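Local coordinates for protein pectate lyase 47 (Bacillus sp. TS-47, PDB 1VBL) that cleaves pectate by eliminative lysis as a thermostable, calcium-binding lyase of polysaccharide lyase family 1, at residues P29-V34 against N55-I60. Residues are numbered along the deposited sequence; the frame is centred on the assembly and turned at random.
Sequences PQNVFV and NSVPKI
Val32 and Ile60 pair as neighbours on parallel strands, and the backbone of Ile60 bonds to the residues before and after Val32. Its N donates to Asn31 O at 3.0 Å. Its O accepts from Phe33 N at 2.7 Å in a nearly straight bond. The side chains of Val32 and Ile60 lie on the same face of the sheet, where Val32 CG1 packs on Ile60 CB at 4.2 Å. On the other face, the Phe33 ring turns an edge toward Lys59 CB, with CE1 the nearest ring atom. Asn31 reaches the loop before the second strand. With CG beside the backbone N (chi1 -71°), its amide group lies near Pro58 O and Val57 CG1. OD1 is 3.4 Å from Val57 CG1. The two side chains cross at about a right angle. A water donates to both Asn31 OD1 and Pro58 O and bridges the segments. The Lys59 chain leads away from Asn31 and bends at its end (chi4 -56°). Its NZ donates to Asn55 O at 2.9 Å and to Val57 O at 2.8 Å, and it also bonds to Thr134 OG1. Asn55 OD1 accepts from Val57 N in an Asx turn within the same loop. A methionine in place of Lys59 would probably leave the carbonyls of Asn55 and Val57 without this shared donor and the loop less firmly held. Strand 59-63 also pairs with strand 134-138, whereas 32-35, the chain's first strand, pairs with 59-63 alone. The contact thus lies at the N-terminal end of the stacked parallel strands, an arrangement characteristic of the right-handed parallel beta-helix of pectate lyases.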
loop_
_atom_site.group_PDB
_atom_site.type_symbol
_atom_site.label_atom_id
_atom_site.label_comp_id
_atom_site.label_asym_id
_atom_site.label_seq_id
_atom_site.Cartn_x
_atom_site.Cartn_y
_atom_site.Cartn_z
ATOM N N PRO A 29 -25.952 16.000 7.434
ATOM C CA PRO A 29 -26.503 14.771 8.012
ATOM C C PRO A 29 -27.074 13.788 6.989
ATOM O O PRO A 29 -27.091 12.580 7.227
ATOM C CB PRO A 29 -27.557 15.286 8.998
ATOM C CG PRO A 29 -27.897 16.657 8.478
ATOM C CD PRO A 29 -26.559 17.188 8.055
ATOM N N GLN A 30 -27.528 14.300 5.850
ATOM C CA GLN A 30 -28.086 13.440 4.811
ATOM C C GLN A 30 -26.989 12.745 4.004
ATOM O O GLN A 30 -27.262 11.836 3.217
ATOM C CB GLN A 30 -28.983 14.251 3.867
ATOM C CG GLN A 30 -28.387 15.576 3.416
ATOM C CD GLN A 30 -28.782 16.731 4.318
ATOM O OE1 GLN A 30 -28.665 16.652 5.541
ATOM N NE2 GLN A 30 -29.251 17.817 3.714
ATOM N N ASN A 31 -25.749 13.175 4.209
ATOM C CA ASN A 31 -24.616 12.599 3.496
ATOM C C ASN A 31 -23.706 11.769 4.394
ATOM O O ASN A 31 -22.514 11.612 4.124
ATOM C CB ASN A 31 -23.835 13.715 2.806
ATOM C CG ASN A 31 -24.591 14.292 1.624
ATOM O OD1 ASN A 31 -24.485 15.479 1.318
ATOM N ND2 ASN A 31 -25.354 13.443 0.944
ATOM N N VAL A 32 -24.288 11.242 5.466
ATOM C CA VAL A 32 -23.577 10.388 6.408
ATOM C C VAL A 32 -24.250 9.033 6.247
ATOM O O VAL A 32 -25.443 8.890 6.526
ATOM C CB VAL A 32 -23.747 10.873 7.857
ATOM C CG1 VAL A 32 -23.024 9.935 8.808
ATOM C CG2 VAL A 32 -23.204 12.286 7.996
ATOM N N PHE A 33 -23.495 8.043 5.788
ATOM C CA PHE A 33 -24.066 6.725 5.555
ATOM C C PHE A 33 -23.456 5.601 6.376
ATOM O O PHE A 33 -22.358 5.719 6.919
ATOM C CB PHE A 33 -23.931 6.341 4.075
ATOM C CG PHE A 33 -24.279 7.445 3.115
ATOM C CD1 PHE A 33 -23.385 8.483 2.872
ATOM C CD2 PHE A 33 -25.499 7.444 2.449
ATOM C CE1 PHE A 33 -23.701 9.504 1.977
ATOM C CE2 PHE A 33 -25.827 8.460 1.550
ATOM C CZ PHE A 33 -24.925 9.493 1.314
ATOM N N VAL A 34 -24.201 4.506 6.453
ATOM C CA VAL A 34 -23.755 3.297 7.125
ATOM C C VAL A 34 -23.949 2.237 6.047
ATOM O O VAL A 34 -25.070 2.028 5.574
ATOM C CB VAL A 34 -24.623 2.954 8.348
ATOM C CG1 VAL A 34 -24.144 1.649 8.964
ATOM C CG2 VAL A 34 -24.544 4.079 9.376
ATOM N N ASN A 55 -17.654 12.734 -7.663
ATOM C CA ASN A 55 -18.551 13.191 -6.606
ATOM C C ASN A 55 -17.748 13.793 -5.455
ATOM O O ASN A 55 -17.238 13.072 -4.597
ATOM C CB ASN A 55 -19.411 12.030 -6.097
ATOM C CG ASN A 55 -20.346 12.442 -4.973
ATOM O OD1 ASN A 55 -20.579 13.631 -4.746
ATOM N ND2 ASN A 55 -20.898 11.458 -4.271
ATOM N N SER A 56 -17.648 15.120 -5.443
ATOM C CA SER A 56 -16.889 15.823 -4.413
ATOM C C SER A 56 -17.742 16.344 -3.262
ATOM O O SER A 56 -17.284 17.163 -2.465
ATOM C CB SER A 56 -16.110 16.985 -5.041
ATOM O OG SER A 56 -16.982 17.922 -5.649
ATOM N N VAL A 57 -18.979 15.874 -3.166
ATOM C CA VAL A 57 -19.847 16.313 -2.080
ATOM C C VAL A 57 -19.344 15.743 -0.756
ATOM O O VAL A 57 -19.104 14.539 -0.645
ATOM C CB VAL A 57 -21.306 15.838 -2.290
ATOM C CG1 VAL A 57 -22.146 16.189 -1.071
ATOM C CG2 VAL A 57 -21.892 16.487 -3.540
ATOM N N PRO A 58 -19.166 16.603 0.263
ATOM C CA PRO A 58 -18.689 16.127 1.566
ATOM C C PRO A 58 -19.554 14.960 2.027
ATOM O O PRO A 58 -20.770 15.081 2.107
ATOM C CB PRO A 58 -18.846 17.354 2.455
ATOM C CG PRO A 58 -18.537 18.473 1.505
ATOM C CD PRO A 58 -19.323 18.070 0.269
ATOM N N LYS A 59 -18.925 13.832 2.333
ATOM C CA LYS A 59 -19.677 12.659 2.751
ATOM C C LYS A 59 -18.894 11.762 3.693
ATOM O O LYS A 59 -17.674 11.606 3.564
ATOM C CB LYS A 59 -20.101 11.861 1.513
ATOM C CG LYS A 59 -18.944 11.519 0.580
ATOM C CD LYS A 59 -19.429 11.207 -0.829
ATOM C CE LYS A 59 -18.275 11.221 -1.820
ATOM N NZ LYS A 59 -17.531 12.518 -1.809
ATOM N N ILE A 60 -19.611 11.179 4.647
ATOM C CA ILE A 60 -19.019 10.271 5.613
ATOM C C ILE A 60 -19.664 8.916 5.400
ATOM O O ILE A 60 -20.890 8.798 5.351
ATOM C CB ILE A 60 -19.273 10.722 7.058
ATOM C CG1 ILE A 60 -18.575 12.057 7.313
ATOM C CG2 ILE A 60 -18.769 9.655 8.032
ATOM C CD1 ILE A 60 -18.867 12.657 8.674
HETATM O O HOH W 1 -22.489 17.076 2.430
#